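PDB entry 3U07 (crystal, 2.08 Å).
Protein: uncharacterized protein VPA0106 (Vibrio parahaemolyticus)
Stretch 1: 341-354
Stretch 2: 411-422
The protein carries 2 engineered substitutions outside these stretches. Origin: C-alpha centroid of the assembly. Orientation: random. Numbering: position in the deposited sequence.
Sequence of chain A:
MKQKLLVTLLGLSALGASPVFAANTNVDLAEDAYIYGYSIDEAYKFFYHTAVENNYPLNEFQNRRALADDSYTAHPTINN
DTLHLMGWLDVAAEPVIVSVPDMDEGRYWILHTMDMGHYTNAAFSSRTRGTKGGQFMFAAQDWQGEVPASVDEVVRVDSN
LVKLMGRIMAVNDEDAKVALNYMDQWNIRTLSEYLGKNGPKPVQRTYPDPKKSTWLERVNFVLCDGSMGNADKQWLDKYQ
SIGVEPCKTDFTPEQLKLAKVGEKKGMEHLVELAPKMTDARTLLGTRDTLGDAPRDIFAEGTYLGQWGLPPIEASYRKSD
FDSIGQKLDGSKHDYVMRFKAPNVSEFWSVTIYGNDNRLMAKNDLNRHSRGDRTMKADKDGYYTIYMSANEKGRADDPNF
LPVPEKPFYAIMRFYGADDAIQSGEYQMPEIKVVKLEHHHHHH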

# COMPACT_ATOMS: atom_id res chain seq x y z
N ALA A 341 2.50 18.79 17.58
CA ALA A 341 2.35 17.38 17.24
C ALA A 341 1.17 17.17 16.29
O ALA A 341 0.10 17.76 16.47
CB ALA A 341 2.13 16.56 18.51
N PRO A 342 1.36 16.35 15.24
CA PRO A 342 0.29 16.07 14.27
C PRO A 342 -0.77 15.24 15.01
O PRO A 342 -0.44 14.52 15.95
CB PRO A 342 1.01 15.23 13.21
CG PRO A 342 2.44 15.67 13.32
CD PRO A 342 2.63 15.74 14.82
N ASN A 343 -2.03 15.35 14.61
CA ASN A 343 -3.07 14.57 15.28
C ASN A 343 -3.09 13.10 14.82
O ASN A 343 -3.84 12.74 13.92
CB ASN A 343 -4.45 15.19 15.06
CG ASN A 343 -4.59 16.56 15.69
OD1 ASN A 343 -4.09 16.81 16.80
ND2 ASN A 343 -5.27 17.47 15.01
N VAL A 344 -2.25 12.27 15.44
CA VAL A 344 -2.19 10.85 15.10
C VAL A 344 -2.39 10.02 16.37
O VAL A 344 -1.96 10.41 17.45
CB VAL A 344 -0.86 10.44 14.46
CG1 VAL A 344 -0.59 11.28 13.23
CG2 VAL A 344 0.26 10.57 15.46
N SER A 345 -3.04 8.87 16.23
CA SER A 345 -3.29 8.02 17.39
C SER A 345 -2.11 7.13 17.70
O SER A 345 -1.89 6.74 18.85
CB SER A 345 -4.53 7.14 17.14
OG SER A 345 -4.26 6.12 16.19
N GLU A 346 -1.32 6.80 16.68
CA GLU A 346 -0.19 5.91 16.88
C GLU A 346 1.15 6.63 16.96
O GLU A 346 1.75 6.72 18.03
CB GLU A 346 -0.16 4.85 15.78
CG GLU A 346 -1.49 4.14 15.60
CD GLU A 346 -2.08 3.70 16.93
OE1 GLU A 346 -1.45 2.87 17.63
OE2 GLU A 346 -3.17 4.19 17.27
N PHE A 347 1.65 7.12 15.83
CA PHE A 347 2.92 7.83 15.82
C PHE A 347 3.18 8.49 14.48
O PHE A 347 2.44 8.28 13.52
CB PHE A 347 4.07 6.87 16.16
CG PHE A 347 4.45 5.93 15.03
CD1 PHE A 347 5.50 6.24 14.18
CD2 PHE A 347 3.77 4.72 14.86
CE1 PHE A 347 5.89 5.35 13.17
CE2 PHE A 347 4.15 3.82 13.85
CZ PHE A 347 5.21 4.14 13.00
N TRP A 348 4.22 9.31 14.41
CA TRP A 348 4.57 9.98 13.17
C TRP A 348 6.08 10.05 13.01
O TRP A 348 6.83 9.78 13.96
CB TRP A 348 3.96 11.38 13.11
CG TRP A 348 4.29 12.25 14.26
CD1 TRP A 348 3.55 12.45 15.39
CD2 TRP A 348 5.47 13.07 14.41
NE1 TRP A 348 4.18 13.33 16.23
CE2 TRP A 348 5.36 13.72 15.66
CE3 TRP A 348 6.60 13.30 13.61
CZ2 TRP A 348 6.35 14.60 16.13
CZ3 TRP A 348 7.58 14.17 14.08
CH2 TRP A 348 7.44 14.81 15.33
N SER A 349 6.53 10.42 11.81
CA SER A 349 7.96 10.50 11.54
C SER A 349 8.22 11.33 10.28
O SER A 349 7.32 11.55 9.48
CB SER A 349 8.51 9.09 11.32
OG SER A 349 7.89 8.48 10.19
N VAL A 350 9.45 11.80 10.14
CA VAL A 350 9.85 12.54 8.95
C VAL A 350 11.18 11.90 8.57
O VAL A 350 12.07 11.76 9.40
CB VAL A 350 9.99 14.08 9.23
CG1 VAL A 350 9.30 14.43 10.52
CG2 VAL A 350 11.44 14.50 9.24
N THR A 351 11.29 11.49 7.31
CA THR A 351 12.49 10.82 6.83
C THR A 351 13.13 11.58 5.68
O THR A 351 12.44 12.19 4.86
CB THR A 351 12.16 9.38 6.38
OG1 THR A 351 11.46 8.69 7.43
CG2 THR A 351 13.43 8.60 6.03
N ILE A 352 14.46 11.54 5.61
CA ILE A 352 15.20 12.23 4.56
C ILE A 352 15.65 11.31 3.44
O ILE A 352 16.21 10.24 3.69
CB ILE A 352 16.44 12.94 5.15
CG1 ILE A 352 16.00 13.94 6.22
CG2 ILE A 352 17.22 13.63 4.04
CD1 ILE A 352 14.96 14.94 5.75
N TYR A 353 15.42 11.73 2.20
CA TYR A 353 15.81 10.96 1.02
C TYR A 353 16.54 11.87 0.03
O TYR A 353 16.25 13.07 -0.06
CB TYR A 353 14.57 10.38 0.34
CG TYR A 353 13.73 9.47 1.20
CD1 TYR A 353 13.94 8.09 1.20
CD2 TYR A 353 12.72 9.98 2.01
CE1 TYR A 353 13.16 7.24 1.99
CE2 TYR A 353 11.94 9.14 2.80
CZ TYR A 353 12.16 7.78 2.78
OH TYR A 353 11.38 6.96 3.56
N GLY A 354 17.47 11.30 -0.72
CA GLY A 354 18.19 12.08 -1.72
C GLY A 354 17.34 12.12 -2.98
O GLY A 354 16.73 11.12 -3.34
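Stretch 2 (411-422) IMRFYGADDAIQ

On one face of the sheet, the rings of Phe 347 and Tyr 415 form an offset stack, centroids 4.1 Å apart and planes at 16°, with Phe 347 CZ 3.3 Å from Tyr 415 CD2. On the other face, Val 344 CG1 packs 3.7 Å from Phe 414 CB and 4.2 Å from Ile 421 CD1, while Pro 342 CB meets the edge of the Phe 414 ring at CE2 (3.6 Å). Strand 411-414 runs antiparallel to strand 347-354, with 166° between their N-to-C directions and axes 4.5 Å apart at closest. The backbones are joined by paired hydrogen bonds: Arg 413 N to Ser 349 O (2.8 Å) and Ser 349 N to Arg 413 O (3.1 Å), then Thr 351 N to Ile 411 O (2.8 Å) and Ile 411 N to Thr 351 O (2.9 Å). A beta bulge between Val 344 and Phe 347 shifts the register by one; here Tyr 415 O accepts from Glu 346 N (3.1 Å) and, weakly, Phe 347 N (3.4 Å). Gly 416, at phi 85° and psi 35°, takes a backbone that itself calls for glycine, and a CB would also clash with Ser 345 OG. At the polar edges, Arg 413 NH1 donates to Tyr 353 OH (3.0 Å), and Asn 343 ND2 to Asp 418 OD2 (3.2 Å), beside the helix that Asp 418 caps.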

# COMPACT_ATOMS: atom_id res chain seq x y z
N ILE A 411 9.92 13.10 3.79
CA ILE A 411 8.63 12.42 3.76
C ILE A 411 8.12 12.30 5.19
O ILE A 411 8.77 11.69 6.04
CB ILE A 411 8.74 10.99 3.19
CG1 ILE A 411 9.05 11.03 1.70
CG2 ILE A 411 7.44 10.23 3.47
CD1 ILE A 411 7.95 11.61 0.83
N MSE A 412 6.96 12.88 5.47
CA MSE A 412 6.38 12.78 6.80
C MSE A 412 5.29 11.70 6.75
O MSE A 412 4.46 11.68 5.84
CB MSE A 412 5.78 14.12 7.24
CG MSE A 412 5.41 14.17 8.72
SE MSE A 412 4.99 15.96 9.35
CE MSE A 412 6.50 16.87 8.58
N ARG A 413 5.32 10.79 7.72
CA ARG A 413 4.34 9.71 7.77
C ARG A 413 3.47 9.81 9.01
O ARG A 413 3.94 10.14 10.10
CB ARG A 413 5.06 8.36 7.70
CG ARG A 413 5.75 8.12 6.36
CD ARG A 413 6.38 6.74 6.28
NE ARG A 413 6.82 6.44 4.92
CZ ARG A 413 8.04 6.71 4.44
NH1 ARG A 413 8.95 7.29 5.21
NH2 ARG A 413 8.34 6.40 3.19
N PHE A 414 2.18 9.54 8.84
CA PHE A 414 1.22 9.61 9.93
C PHE A 414 0.47 8.29 10.06
O PHE A 414 -0.17 7.82 9.12
CB PHE A 414 0.22 10.74 9.69
CG PHE A 414 0.85 12.04 9.26
CD1 PHE A 414 1.28 12.23 7.95
CD2 PHE A 414 1.00 13.09 10.17
CE1 PHE A 414 1.84 13.44 7.54
CE2 PHE A 414 1.56 14.31 9.77
CZ PHE A 414 1.98 14.48 8.45
N TYR A 415 0.56 7.68 11.24
CA TYR A 415 -0.10 6.41 11.51
C TYR A 415 -1.24 6.65 12.50
O TYR A 415 -1.01 7.01 13.65
CB TYR A 415 0.91 5.44 12.10
CG TYR A 415 2.07 5.17 11.17
CD1 TYR A 415 2.02 4.13 10.23
CD2 TYR A 415 3.20 5.98 11.19
CE1 TYR A 415 3.07 3.91 9.35
CE2 TYR A 415 4.25 5.76 10.31
CZ TYR A 415 4.18 4.73 9.39
OH TYR A 415 5.22 4.53 8.51
N GLY A 416 -2.47 6.47 12.03
CA GLY A 416 -3.63 6.68 12.88
C GLY A 416 -4.01 8.15 12.84
O GLY A 416 -4.47 8.72 13.84
N ALA A 417 -3.83 8.77 11.68
CA ALA A 417 -4.13 10.18 11.47
C ALA A 417 -5.61 10.50 11.52
O ALA A 417 -6.45 9.64 11.23
CB ALA A 417 -3.56 10.62 10.13
N ASP A 418 -5.93 11.74 11.87
CA ASP A 418 -7.33 12.18 11.94
C ASP A 418 -7.81 12.56 10.54
O ASP A 418 -7.06 12.47 9.58
CB ASP A 418 -7.49 13.35 12.93
CG ASP A 418 -6.89 14.67 12.43
OD1 ASP A 418 -6.18 14.68 11.40
OD2 ASP A 418 -7.12 15.70 13.10
N ASP A 419 -9.07 12.99 10.43
CA ASP A 419 -9.64 13.33 9.14
C ASP A 419 -8.88 14.38 8.33
O ASP A 419 -8.63 14.19 7.14
CB ASP A 419 -11.10 13.79 9.30
CG ASP A 419 -12.02 12.67 9.76
OD1 ASP A 419 -11.63 11.49 9.63
OD2 ASP A 419 -13.13 12.97 10.24
N ALA A 420 -8.50 15.48 8.98
CA ALA A 420 -7.79 16.57 8.30
C ALA A 420 -6.51 16.10 7.61
O ALA A 420 -6.18 16.58 6.52
CB ALA A 420 -7.48 17.69 9.30
N ILE A 421 -5.79 15.18 8.23
CA ILE A 421 -4.57 14.66 7.64
C ILE A 421 -4.94 13.71 6.49
O ILE A 421 -4.32 13.75 5.43
CB ILE A 421 -3.73 13.89 8.69
CG1 ILE A 421 -3.11 14.89 9.68
CG2 ILE A 421 -2.67 13.06 7.99
CD1 ILE A 421 -2.42 14.24 10.88
N GLN A 422 -5.94 12.88 6.73
CA GLN A 422 -6.41 11.90 5.73
C GLN A 422 -6.92 12.53 4.44
O GLN A 422 -6.64 12.03 3.35
CB GLN A 422 -7.54 11.06 6.31
CG GLN A 422 -7.16 10.08 7.40
CD GLN A 422 -8.38 9.41 8.00
OE1 GLN A 422 -9.25 8.92 7.27
NE2 GLN A 422 -8.45 9.37 9.32
O HOH W 1 -5.03 17.38 11.73
O HOH W 2 8.90 9.28 7.58